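Local coordinates for putative oxidoreductase (Yersinia pestis, PDB 3KUX), which is a putative oxidoreductase of a Rossmann-fold dehydrogenase family that probably binds a nicotinamide dinucleotide, its substrate unknown, at residues V200-L205 with Q210-F215; E196-D201 with I333-A338; A217-S220 with R225-L228; S131-L136 with L185-Q190; N126-S131 with A323-K328. All coordinates share one frame; numbering follows the deposited sequence.

Contact 1: residues V200-L205 with Q210-F215; sequences VDLGML and QSVDYF
Asp-213 and Tyr-214 both face Gly-203 and form a classic beta bulge near the turn end of an antiparallel hairpin. Gly-203 N donates to Tyr-214 O at 2.8 Å, while Gly-203 O accepts from Asp-213 N at 2.9 Å, so two successive residues share a single partner on the opposite strand. The close packing lies on the face that carries Leu-202 and Phe-215. There Leu-202 CD2 rests 3.5 Å from Phe-215 CB, and Leu-202 CB meets Val-212 CG1 at 4.0 Å, these two side chains crossing at about a right angle. Because Phe-215 CG sits between its own N and carbonyl carbon (chi1 80°), the ring swings away from Leu-202.

The face that carries Tyr-214 lies nearer the solvent. There Leu-205 CD2 lies obliquely against the ring, and Asp-201 OD1 stands in the ring plane at its edge, 3.6 Å from Tyr-214 CE2. The loose part is the exposed turn with Met-204, Leu-205 and Gln-210. Here Leu-205 N reaches the syn lone pair of Asp-213 OD1 at 2.8 Å, almost straight at 171°. The other oxygen, OD2, is bound by Arg-206 N and Ser-209 OG, so one carboxylate ties down the turn.

Helix 176-192 lies against the Leu-202 face, its Trp-177 touching Leu-202 and meeting the Phe-215 ring edge-to-face, while strand 224-231 flanks strand 214-221 on the side away from 197-203.

Contact 2: residues E196-D201 with I333-A338; sequences ETLNVD and IELGIA
Leu-198 lays one branch on the backbone of helix 333-338: its CD2 is 3.6 Å from Gly-336 N and 4.0 Å from Leu-335 CB. With CG anti to the backbone N (chi1 168°), the side chain rises from the strand to meet the helix where it has no side chain. Val-200, two residues along and on the same face of the strand, meets the same glycine differently. Its CG2 packs 3.6 Å from Gly-336 CA, and its CB lies an equal 3.6 Å from Gly-336 O.

The contact is thus mostly side chain against helix backbone at Gly-336, with Leu-335 CB at its border, wholly apolar from the strand's side and without a hydrogen bond between the segments. The smoothness of the helix at Gly-336 is consistent with the short separation of the axes, 7.2 Å at closest approach, at an angle of 62°. A polar tether lies just beyond, where Ser-339 OG of the same helix is hydrogen-bonded to Val-200 N.

Helix 323-342 thereby lies across one face of the mixed sheet. Leu-198 and Val-200 also touch Leu-219 and Ala-217 on the adjacent strand 214-221, Leu-335 reaches Leu-346 of the edge strand 346-347, and Ile-333 turns to helix 176-192, packing on Pro-182 and Leu-185.

Contact 3: residues A217-S220 with R225-L228; sequences AVLS and RVVL
Residues 217-220 and 225-228 pair in register as the two arms of an antiparallel beta hairpin, Ala-217 opposite Leu-228 and Leu-219 opposite Val-226, with axes 4.7 Å apart and directions differing by 160°. Each of these hydrogen-bonded pairs closes a two-bond ring. Ala-217 N donates to Leu-228 O at 2.7 Å with the return bond alongside, and Leu-219 N donates to Val-226 O at 2.8 Å.

The side chains divide between the two faces of the sheet. On one, Leu-219 and Val-226 touch through their CB atoms, and Leu-219 also reaches diagonally to the next pair: the two leucine side chains cross at about a right angle, CD1 of Leu-219 lying 4.0 Å from CD1 of Leu-228. This is the face buried under helix 176-192, where Leu-185 meets both leucines.

On the other face Val-218 CG2 meets Val-227 CG2 at 4.2 Å, and the surface then turns polar toward the hairpin's end. Strand 148-156 adjoins the second arm, its Tyr-150 packing on Val-227 and Arg-225. Bent at chi2 and chi3, the Arg-225 chain folds back toward its cross-strand neighbour, and Ser-220 OG sits over one face of the guanidinium, 3.3 Å from Arg-225 NE but at an angle too poor for a hydrogen bond.

Contact 4: residues S131-L136 with L185-Q190; sequences SDFLTL and LDQALQ
Phe-133 and Gln-187 carry most of the contact between residues 131-136 and 185-190, and the glutamine lies along one face of the ring. The Gln-187 chain, extended beyond CG, runs across the phenyl group, and the two side chains slide past each other in opposite directions. Its CG lies 3.9 Å from the centroid of the Phe-133 ring and 23° off the ring normal, a CH-pi contact. Farther on, the amide plane stays within 11° of the ring plane, so the end of the glutamine is stacked on the aromatic group as well. Nearer the backbone, Gln-187 CB approaches Phe-133 CE1 to 3.5 Å. The ring reaches this far because its CG is anti to the backbone N (chi1 -173°), which directs it at the facing helix.

A second apolar touch comes at the ring's edge. Gln-190, one turn along, brings its CB to 3.9 Å from Phe-133 CZ, near the ring plane, and its chain then bends away at chi2. Leu-191 and Tyr-241 also pack on the phenyl group.

Hydrogen bonds belong to each helix separately, for none joins the segments. In the first turn of helix 131-142, Ser-131 O accepts from Thr-135 N at 3.1 Å and from Thr-135 OG1 at 2.8 Å, the donors arriving on opposite faces of the carbonyl plane. Ser-131 is itself held from outside, its N by Asp-256 and its OG by Asp-276.

The whole is a helix-to-helix contact made by a phenylalanine ring under a glutamine chain, where helix 131-142, following the Rossmann sheet, meets helix 176-192, which lies on the mixed sheet of the C-terminal domain.

Contact 5: residues N126-S131 with A323-K328; sequences NRRWDS and ATEAIK
Arg-128 and Glu-325 form an end-on salt bridge that ties the loop after strand 121-123, the last strand of the Rossmann sheet, to the first turns of helix 323-342. The guanidinium points both terminal nitrogens at one oxygen: NH1 and NH2 of Arg-128 each stand 3.0 Å from Glu-325 OE1. Seen from the arginine the fit is flat, OE1 lying within 4° of the guanidinium plane. Seen from the glutamate it is not, since the two planes are 63° apart and both donors come from the same face of the carboxylate. NH1 arrives on the syn side but tilted out of the plane, NH2 from well above it.

Length makes the bridge possible. The Arg-128 chain is extended from CG to NE, reaching across 12.3 Å between the CA atoms of Arg-128 and Glu-325. Along the way NE makes a salt bridge with Asp-186 OD2 of helix 176-192, so the two carboxylates would hold the guanidinium in its orientation and probably stabilise its charge in this partly buried place. Gln-190 of that helix touches both Arg-128 and Glu-325.

Back in the loop, a second arginine stays local: Arg-127 NH1 holds Asp-130 OD2 at 2.8 Å on its syn side, while Asp-130 OD1 is bonded to Tyr-302 OH. On the helix side, Glu-325 CB lies in the guanidinium plane, 3.7 Å from Arg-128 NH2.

Overall arrangement
Contacts 1 and 3 pair strands of one mixed sheet, and contact 2 lays helix 323-342 on it; strand 197-203 serves contacts 1 and 2, and 214-221 serves contacts 1 and 3. Contact 1 is the surface member, mixing a bulge and a carboxylate-held turn, whereas contacts 2 and 3 are buried and largely apolar in their side chains. Contact 4 is buried too, but joins helices through an aromatic ring; Leu-185 links it to contacts 2 and 3. Contact 5, closest to the chain's centre, is partly buried and rests on a salt bridge; a second one, Arg-128 to Asp-186, ties it to contact 4. It shares helix 323-342 with contact 2.

Contact 1: residues V200-L205 with Q210-F215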
# COMPACT_ATOMS: atom_id res chain seq x y z
N VAL A 200 -9.64 -12.49 13.26
CA VAL A 200 -9.36 -12.90 11.89
C VAL A 200 -9.60 -14.38 11.63
O VAL A 200 -9.24 -15.23 12.44
CB VAL A 200 -7.92 -12.56 11.48
CG1 VAL A 200 -7.60 -13.13 10.11
CG2 VAL A 200 -7.72 -11.04 11.49
N ASP A 201 -10.23 -14.66 10.50
CA ASP A 201 -10.49 -16.04 10.10
C ASP A 201 -9.78 -16.30 8.79
O ASP A 201 -10.22 -15.84 7.73
CB ASP A 201 -12.00 -16.27 9.95
CG ASP A 201 -12.32 -17.60 9.27
OD1 ASP A 201 -13.29 -17.63 8.48
OD2 ASP A 201 -11.61 -18.60 9.53
N LEU A 202 -8.66 -17.03 8.85
CA LEU A 202 -7.92 -17.37 7.64
C LEU A 202 -8.45 -18.67 7.05
O LEU A 202 -8.98 -19.51 7.77
CB LEU A 202 -6.43 -17.49 7.95
CG LEU A 202 -5.77 -16.20 8.46
CD1 LEU A 202 -4.27 -16.39 8.66
CD2 LEU A 202 -6.04 -15.02 7.53
N GLY A 203 -8.32 -18.83 5.74
CA GLY A 203 -8.84 -20.03 5.11
C GLY A 203 -8.13 -20.47 3.85
O GLY A 203 -7.40 -19.70 3.22
N MSE A 204 -8.34 -21.73 3.48
CA MSE A 204 -7.92 -22.25 2.19
C MSE A 204 -9.11 -22.95 1.55
O MSE A 204 -9.39 -24.12 1.83
CB MSE A 204 -6.75 -23.21 2.34
CG MSE A 204 -5.43 -22.50 2.52
SE MSE A 204 -3.92 -23.72 2.46
CE MSE A 204 -4.60 -24.96 1.11
N LEU A 205 -9.81 -22.21 0.70
CA LEU A 205 -11.06 -22.68 0.12
C LEU A 205 -10.87 -23.26 -1.27
O LEU A 205 -11.71 -24.02 -1.75
CB LEU A 205 -12.08 -21.54 0.08
CG LEU A 205 -12.92 -21.34 1.35
CD1 LEU A 205 -12.19 -21.85 2.57
CD2 LEU A 205 -13.30 -19.86 1.49
N GLN A 210 -1.81 -23.57 -1.83
CA GLN A 210 -0.69 -23.93 -0.97
C GLN A 210 -0.58 -22.99 0.22
O GLN A 210 -0.01 -23.34 1.26
CB GLN A 210 0.62 -23.96 -1.76
CG GLN A 210 0.76 -25.14 -2.72
CD GLN A 210 0.74 -26.49 -2.00
OE1 GLN A 210 1.21 -26.60 -0.86
NE2 GLN A 210 0.21 -27.51 -2.66
N SER A 211 -1.13 -21.79 0.06
CA SER A 211 -1.11 -20.78 1.11
C SER A 211 -2.52 -20.31 1.40
O SER A 211 -3.47 -20.72 0.72
CB SER A 211 -0.28 -19.58 0.66
OG SER A 211 0.60 -19.95 -0.39
N VAL A 212 -2.67 -19.46 2.40
CA VAL A 212 -3.98 -18.88 2.70
C VAL A 212 -4.54 -18.24 1.43
O VAL A 212 -3.86 -17.46 0.76
CB VAL A 212 -3.88 -17.82 3.82
CG1 VAL A 212 -5.25 -17.21 4.09
CG2 VAL A 212 -3.31 -18.44 5.08
N ASP A 213 -5.78 -18.59 1.09
CA ASP A 213 -6.43 -18.06 -0.10
C ASP A 213 -7.76 -17.41 0.25
O ASP A 213 -8.57 -17.15 -0.63
CB ASP A 213 -6.65 -19.18 -1.13
CG ASP A 213 -7.74 -20.15 -0.71
OD1 ASP A 213 -8.61 -19.77 0.09
OD2 ASP A 213 -7.74 -21.31 -1.19
N TYR A 214 -7.96 -17.16 1.54
CA TYR A 214 -9.20 -16.57 2.04
C TYR A 214 -8.94 -15.93 3.39
O TYR A 214 -8.24 -16.50 4.23
CB TYR A 214 -10.27 -17.65 2.17
CG TYR A 214 -11.52 -17.23 2.94
CD1 TYR A 214 -12.65 -16.77 2.28
CD2 TYR A 214 -11.57 -17.32 4.33
CE1 TYR A 214 -13.79 -16.40 2.98
CE2 TYR A 214 -12.69 -16.95 5.04
CZ TYR A 214 -13.80 -16.49 4.36
OH TYR A 214 -14.93 -16.12 5.06
N PHE A 215 -9.51 -14.75 3.62
CA PHE A 215 -9.47 -14.16 4.96
C PHE A 215 -10.63 -13.21 5.21
O PHE A 215 -11.04 -12.47 4.32
CB PHE A 215 -8.12 -13.48 5.24
CG PHE A 215 -7.97 -12.11 4.64
CD1 PHE A 215 -8.70 -11.04 5.12
CD2 PHE A 215 -7.07 -11.89 3.61
CE1 PHE A 215 -8.54 -9.77 4.57
CE2 PHE A 215 -6.91 -10.63 3.05
CZ PHE A 215 -7.65 -9.57 3.53
O HOH W 1 -15.15 -16.37 7.65

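Contact 2: residues E196-D201 with I333-A338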
# COMPACT_ATOMS: atom_id res chain seq x y z
N GLU A 196 -10.48 -1.94 19.06
CA GLU A 196 -10.30 -2.50 20.39
C GLU A 196 -9.88 -3.97 20.28
O GLU A 196 -8.99 -4.43 21.00
CB GLU A 196 -11.57 -2.35 21.23
CG GLU A 196 -11.91 -0.91 21.58
CD GLU A 196 -13.04 -0.79 22.60
OE1 GLU A 196 -14.11 -1.41 22.39
OE2 GLU A 196 -12.85 -0.07 23.61
N THR A 197 -10.52 -4.70 19.37
CA THR A 197 -10.15 -6.08 19.12
C THR A 197 -10.06 -6.38 17.63
O THR A 197 -10.76 -5.77 16.82
CB THR A 197 -11.17 -7.05 19.73
OG1 THR A 197 -12.43 -6.91 19.06
CG2 THR A 197 -11.34 -6.78 21.20
N LEU A 198 -9.20 -7.33 17.28
CA LEU A 198 -9.10 -7.83 15.91
C LEU A 198 -9.41 -9.32 15.88
O LEU A 198 -8.77 -10.10 16.58
CB LEU A 198 -7.69 -7.59 15.36
CG LEU A 198 -7.37 -8.31 14.06
CD1 LEU A 198 -8.13 -7.68 12.91
CD2 LEU A 198 -5.89 -8.28 13.78
N ASN A 199 -10.39 -9.71 15.08
CA ASN A 199 -10.74 -11.13 14.94
C ASN A 199 -10.59 -11.60 13.50
O ASN A 199 -11.33 -11.17 12.62
CB ASN A 199 -12.17 -11.38 15.40
CG ASN A 199 -12.48 -12.86 15.55
OD1 ASN A 199 -11.61 -13.71 15.39
ND2 ASN A 199 -13.73 -13.16 15.88
N VAL A 200 -9.64 -12.49 13.26
CA VAL A 200 -9.36 -12.90 11.89
C VAL A 200 -9.60 -14.38 11.63
O VAL A 200 -9.24 -15.23 12.44
CB VAL A 200 -7.92 -12.56 11.48
CG1 VAL A 200 -7.60 -13.13 10.11
CG2 VAL A 200 -7.72 -11.04 11.49
N ASP A 201 -10.23 -14.66 10.50
CA ASP A 201 -10.49 -16.04 10.10
C ASP A 201 -9.78 -16.30 8.79
O ASP A 201 -10.22 -15.84 7.73
CB ASP A 201 -12.00 -16.27 9.95
CG ASP A 201 -12.32 -17.60 9.27
OD1 ASP A 201 -13.29 -17.63 8.48
OD2 ASP A 201 -11.61 -18.60 9.53
N ILE A 333 -1.02 -7.47 11.42
CA ILE A 333 -0.85 -8.63 10.57
C ILE A 333 -0.52 -9.83 11.44
O ILE A 333 -1.11 -10.89 11.29
CB ILE A 333 0.24 -8.41 9.50
CG1 ILE A 333 -0.23 -7.39 8.48
CG2 ILE A 333 0.54 -9.71 8.77
CD1 ILE A 333 -1.28 -7.92 7.52
N GLU A 334 0.41 -9.66 12.37
CA GLU A 334 0.76 -10.74 13.28
C GLU A 334 -0.41 -11.09 14.19
O GLU A 334 -0.69 -12.27 14.43
CB GLU A 334 1.99 -10.39 14.11
CG GLU A 334 3.30 -10.44 13.34
CD GLU A 334 4.51 -10.61 14.26
OE1 GLU A 334 4.32 -10.69 15.49
OE2 GLU A 334 5.65 -10.67 13.74
N LEU A 335 -1.09 -10.06 14.69
CA LEU A 335 -2.22 -10.27 15.59
C LEU A 335 -3.32 -11.06 14.89
O LEU A 335 -4.04 -11.83 15.52
CB LEU A 335 -2.75 -8.94 16.13
CG LEU A 335 -3.62 -9.03 17.39
CD1 LEU A 335 -2.91 -9.78 18.51
CD2 LEU A 335 -4.05 -7.64 17.87
N GLY A 336 -3.44 -10.87 13.57
CA GLY A 336 -4.40 -11.62 12.78
C GLY A 336 -4.08 -13.10 12.81
O GLY A 336 -4.97 -13.93 13.02
N ILE A 337 -2.80 -13.43 12.62
CA ILE A 337 -2.32 -14.80 12.69
C ILE A 337 -2.62 -15.42 14.05
O ILE A 337 -3.11 -16.53 14.13
CB ILE A 337 -0.79 -14.88 12.47
CG1 ILE A 337 -0.41 -14.28 11.12
CG2 ILE A 337 -0.31 -16.32 12.59
CD1 ILE A 337 -0.88 -15.09 9.94
N ALA A 338 -2.29 -14.69 15.12
CA ALA A 338 -2.54 -15.18 16.47
C ALA A 338 -4.03 -15.40 16.66
O ALA A 338 -4.46 -16.47 17.10
CB ALA A 338 -2.01 -14.20 17.50

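Contact 3: residues A217-S220 with R225-L228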
# COMPACT_ATOMS: atom_id res chain seq x y z
N ALA A 217 -11.66 -10.53 8.22
CA ALA A 217 -11.24 -9.86 9.46
C ALA A 217 -12.29 -8.91 9.97
O ALA A 217 -12.87 -8.14 9.20
CB ALA A 217 -9.93 -9.12 9.24
N VAL A 218 -12.52 -8.94 11.28
CA VAL A 218 -13.43 -8.01 11.92
C VAL A 218 -12.67 -7.16 12.94
O VAL A 218 -12.11 -7.69 13.90
CB VAL A 218 -14.57 -8.75 12.63
CG1 VAL A 218 -15.44 -7.77 13.40
CG2 VAL A 218 -15.39 -9.55 11.64
N LEU A 219 -12.66 -5.85 12.72
CA LEU A 219 -12.07 -4.91 13.67
C LEU A 219 -13.18 -4.21 14.43
O LEU A 219 -14.09 -3.64 13.83
CB LEU A 219 -11.21 -3.87 12.95
CG LEU A 219 -9.91 -4.36 12.30
CD1 LEU A 219 -10.20 -5.40 11.22
CD2 LEU A 219 -9.12 -3.20 11.73
N SER A 220 -13.10 -4.26 15.76
CA SER A 220 -14.19 -3.78 16.60
C SER A 220 -13.90 -2.44 17.29
O SER A 220 -12.85 -2.26 17.92
CB SER A 220 -14.55 -4.86 17.64
OG SER A 220 -15.87 -4.67 18.11
N ARG A 225 -18.16 -1.18 13.49
CA ARG A 225 -17.54 -2.42 13.01
C ARG A 225 -16.87 -2.21 11.66
O ARG A 225 -17.40 -1.53 10.78
CB ARG A 225 -18.56 -3.55 12.90
CG ARG A 225 -19.25 -3.92 14.20
CD ARG A 225 -18.29 -4.38 15.27
NE ARG A 225 -18.67 -3.79 16.55
CZ ARG A 225 -19.44 -4.38 17.46
NH1 ARG A 225 -19.90 -5.60 17.25
NH2 ARG A 225 -19.74 -3.75 18.58
N VAL A 226 -15.69 -2.81 11.49
CA VAL A 226 -14.98 -2.79 10.22
C VAL A 226 -14.72 -4.22 9.74
O VAL A 226 -14.14 -5.02 10.46
CB VAL A 226 -13.63 -2.07 10.36
CG1 VAL A 226 -12.74 -2.35 9.16
CG2 VAL A 226 -13.84 -0.57 10.54
N VAL A 227 -15.16 -4.53 8.52
CA VAL A 227 -14.95 -5.87 7.99
C VAL A 227 -14.04 -5.86 6.77
O VAL A 227 -14.36 -5.25 5.75
CB VAL A 227 -16.28 -6.57 7.64
CG1 VAL A 227 -16.02 -7.91 6.93
CG2 VAL A 227 -17.10 -6.80 8.89
N LEU A 228 -12.89 -6.52 6.89
CA LEU A 228 -11.95 -6.63 5.78
C LEU A 228 -11.99 -8.05 5.26
O LEU A 228 -11.92 -8.99 6.05
CB LEU A 228 -10.54 -6.27 6.23
CG LEU A 228 -10.37 -5.06 7.15
CD1 LEU A 228 -8.89 -4.84 7.48
CD2 LEU A 228 -10.97 -3.81 6.53

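Contact 4: residues S131-L136 with L185-Q190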
# COMPACT_ATOMS: atom_id res chain seq x y z
N SER A 131 -8.24 5.39 -6.14
CA SER A 131 -9.38 6.24 -6.47
C SER A 131 -10.50 6.10 -5.44
O SER A 131 -11.04 7.09 -4.95
CB SER A 131 -9.90 5.90 -7.85
OG SER A 131 -10.24 4.52 -7.92
N ASP A 132 -10.85 4.86 -5.11
CA ASP A 132 -11.97 4.65 -4.21
C ASP A 132 -11.70 5.22 -2.82
O ASP A 132 -12.55 5.89 -2.23
CB ASP A 132 -12.38 3.16 -4.16
CG ASP A 132 -11.19 2.21 -4.13
OD1 ASP A 132 -10.24 2.46 -3.36
OD2 ASP A 132 -11.22 1.20 -4.88
N PHE A 133 -10.50 4.97 -2.30
CA PHE A 133 -10.15 5.42 -0.96
C PHE A 133 -10.16 6.95 -0.84
O PHE A 133 -10.74 7.52 0.09
CB PHE A 133 -8.79 4.85 -0.55
CG PHE A 133 -8.42 5.14 0.88
CD1 PHE A 133 -9.10 4.53 1.92
CD2 PHE A 133 -7.39 6.02 1.18
CE1 PHE A 133 -8.77 4.80 3.24
CE2 PHE A 133 -7.04 6.29 2.49
CZ PHE A 133 -7.73 5.68 3.52
N LEU A 134 -9.50 7.63 -1.78
CA LEU A 134 -9.51 9.08 -1.78
C LEU A 134 -10.96 9.58 -1.72
O LEU A 134 -11.31 10.39 -0.86
CB LEU A 134 -8.80 9.64 -3.02
CG LEU A 134 -7.28 9.42 -3.05
CD1 LEU A 134 -6.70 9.74 -4.42
CD2 LEU A 134 -6.60 10.23 -1.96
N THR A 135 -11.78 9.07 -2.63
CA THR A 135 -13.18 9.48 -2.71
C THR A 135 -13.85 9.34 -1.36
O THR A 135 -14.56 10.24 -0.91
CB THR A 135 -13.94 8.64 -3.73
OG1 THR A 135 -13.31 8.76 -5.01
CG2 THR A 135 -15.38 9.11 -3.83
N LEU A 136 -13.62 8.19 -0.73
CA LEU A 136 -14.20 7.89 0.56
C LEU A 136 -13.77 8.86 1.66
O LEU A 136 -14.62 9.40 2.38
CB LEU A 136 -13.87 6.46 0.96
CG LEU A 136 -14.42 6.01 2.30
CD1 LEU A 136 -15.93 6.17 2.33
CD2 LEU A 136 -14.01 4.57 2.56
N LEU A 185 -5.81 -3.21 6.06
CA LEU A 185 -5.59 -2.78 7.44
C LEU A 185 -5.16 -1.32 7.51
O LEU A 185 -5.66 -0.56 8.34
CB LEU A 185 -4.54 -3.66 8.11
CG LEU A 185 -4.99 -5.04 8.62
CD1 LEU A 185 -3.80 -5.89 9.02
CD2 LEU A 185 -5.96 -4.88 9.77
N ASP A 186 -4.23 -0.93 6.64
CA ASP A 186 -3.71 0.42 6.67
C ASP A 186 -4.81 1.44 6.42
O ASP A 186 -4.87 2.48 7.09
CB ASP A 186 -2.59 0.60 5.67
CG ASP A 186 -2.00 1.99 5.71
OD1 ASP A 186 -1.55 2.41 6.81
OD2 ASP A 186 -1.99 2.68 4.66
N GLN A 187 -5.69 1.15 5.46
CA GLN A 187 -6.82 2.04 5.17
C GLN A 187 -7.76 2.16 6.38
O GLN A 187 -8.19 3.25 6.73
CB GLN A 187 -7.59 1.55 3.95
CG GLN A 187 -6.85 1.71 2.64
CD GLN A 187 -7.70 1.33 1.44
OE1 GLN A 187 -7.35 1.64 0.30
NE2 GLN A 187 -8.82 0.64 1.69
N ALA A 188 -8.06 1.02 7.00
CA ALA A 188 -8.93 1.00 8.17
C ALA A 188 -8.36 1.87 9.29
O ALA A 188 -9.08 2.64 9.93
CB ALA A 188 -9.12 -0.41 8.66
N LEU A 189 -7.06 1.75 9.52
CA LEU A 189 -6.40 2.57 10.53
C LEU A 189 -6.46 4.05 10.15
O LEU A 189 -6.74 4.90 10.99
CB LEU A 189 -4.95 2.13 10.71
CG LEU A 189 -4.71 1.02 11.74
CD1 LEU A 189 -5.74 -0.10 11.57
CD2 LEU A 189 -3.30 0.48 11.64
N GLN A 190 -6.20 4.36 8.88
CA GLN A 190 -6.24 5.74 8.41
C GLN A 190 -7.60 6.39 8.60
O GLN A 190 -7.70 7.57 8.92
CB GLN A 190 -5.83 5.81 6.94
CG GLN A 190 -4.37 5.52 6.72
CD GLN A 190 -3.49 6.49 7.46
OE1 GLN A 190 -3.56 7.70 7.23
NE2 GLN A 190 -2.65 5.98 8.35

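Contact 5: residues N126-S131 with A323-K328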
# COMPACT_ATOMS: atom_id res chain seq x y z
N ASN A 126 0.93 2.51 -1.15
CA ASN A 126 0.43 3.29 -2.27
C ASN A 126 -1.10 3.40 -2.32
O ASN A 126 -1.64 4.35 -2.89
CB ASN A 126 0.95 2.73 -3.60
CG ASN A 126 0.53 1.29 -3.82
OD1 ASN A 126 0.88 0.39 -3.05
ND2 ASN A 126 -0.23 1.05 -4.89
N ARG A 127 -1.79 2.43 -1.73
CA ARG A 127 -3.24 2.40 -1.85
C ARG A 127 -3.95 3.45 -1.01
O ARG A 127 -5.17 3.56 -1.04
CB ARG A 127 -3.81 1.00 -1.58
CG ARG A 127 -3.41 -0.01 -2.64
CD ARG A 127 -4.40 -1.14 -2.76
NE ARG A 127 -3.98 -2.06 -3.82
CZ ARG A 127 -4.50 -2.09 -5.04
NH1 ARG A 127 -5.49 -1.27 -5.37
NH2 ARG A 127 -4.04 -2.96 -5.93
N ARG A 128 -3.18 4.24 -0.26
CA ARG A 128 -3.74 5.42 0.38
C ARG A 128 -4.11 6.40 -0.72
O ARG A 128 -4.68 7.47 -0.46
CB ARG A 128 -2.74 6.07 1.34
CG ARG A 128 -2.51 5.28 2.61
CD ARG A 128 -1.72 6.08 3.61
NE ARG A 128 -1.24 5.27 4.72
CZ ARG A 128 -0.51 5.75 5.73
NH1 ARG A 128 -0.18 7.03 5.77
NH2 ARG A 128 -0.11 4.94 6.70
N TRP A 129 -3.78 6.04 -1.96
CA TRP A 129 -4.03 6.91 -3.10
C TRP A 129 -4.83 6.24 -4.22
O TRP A 129 -4.83 6.70 -5.36
CB TRP A 129 -2.72 7.50 -3.62
CG TRP A 129 -2.16 8.50 -2.67
CD1 TRP A 129 -2.51 9.82 -2.56
CD2 TRP A 129 -1.16 8.26 -1.67
NE1 TRP A 129 -1.79 10.42 -1.56
CE2 TRP A 129 -0.95 9.49 -1.00
CE3 TRP A 129 -0.42 7.14 -1.28
CZ2 TRP A 129 -0.04 9.62 0.05
CZ3 TRP A 129 0.49 7.27 -0.24
CH2 TRP A 129 0.67 8.51 0.41
N ASP A 130 -5.50 5.14 -3.86
CA ASP A 130 -6.48 4.50 -4.73
C ASP A 130 -7.65 5.44 -4.95
O ASP A 130 -8.03 6.20 -4.04
CB ASP A 130 -6.99 3.22 -4.10
CG ASP A 130 -6.19 2.00 -4.49
OD1 ASP A 130 -5.23 2.14 -5.28
OD2 ASP A 130 -6.52 0.89 -4.01
N SER A 131 -8.24 5.39 -6.14
CA SER A 131 -9.38 6.24 -6.47
C SER A 131 -10.50 6.10 -5.44
O SER A 131 -11.04 7.09 -4.95
CB SER A 131 -9.90 5.90 -7.85
OG SER A 131 -10.24 4.52 -7.92
N ALA A 323 7.43 5.07 9.03
CA ALA A 323 7.68 3.71 9.47
C ALA A 323 6.74 3.38 10.62
O ALA A 323 6.14 2.31 10.66
CB ALA A 323 9.13 3.55 9.90
N THR A 324 6.63 4.32 11.56
CA THR A 324 5.70 4.20 12.68
C THR A 324 4.38 3.54 12.29
O THR A 324 3.92 2.61 12.96
CB THR A 324 5.40 5.58 13.29
OG1 THR A 324 6.36 5.87 14.31
CG2 THR A 324 3.99 5.62 13.89
N GLU A 325 3.78 4.04 11.22
CA GLU A 325 2.46 3.59 10.80
C GLU A 325 2.52 2.23 10.13
O GLU A 325 1.57 1.44 10.22
CB GLU A 325 1.81 4.63 9.88
CG GLU A 325 1.33 5.87 10.61
CD GLU A 325 0.85 6.97 9.68
OE1 GLU A 325 1.20 6.94 8.48
OE2 GLU A 325 0.12 7.87 10.15
N ALA A 326 3.63 1.95 9.45
CA ALA A 326 3.81 0.66 8.81
C ALA A 326 3.93 -0.41 9.88
O ALA A 326 3.34 -1.48 9.77
CB ALA A 326 5.05 0.68 7.92
N ILE A 327 4.68 -0.09 10.93
CA ILE A 327 4.89 -1.01 12.04
C ILE A 327 3.58 -1.38 12.73
O ILE A 327 3.37 -2.54 13.09
CB ILE A 327 5.90 -0.43 13.05
CG1 ILE A 327 7.27 -0.27 12.39
CG2 ILE A 327 5.97 -1.30 14.30
CD1 ILE A 327 8.27 0.53 13.21
N LYS A 328 2.70 -0.40 12.91
CA LYS A 328 1.38 -0.67 13.48
C LYS A 328 0.58 -1.65 12.62
O LYS A 328 -0.09 -2.54 13.15
CB LYS A 328 0.60 0.63 13.69
CG LYS A 328 0.76 1.22 15.09
CD LYS A 328 0.84 2.74 15.08
CE LYS A 328 -0.42 3.38 14.51
NZ LYS A 328 -0.27 4.85 14.34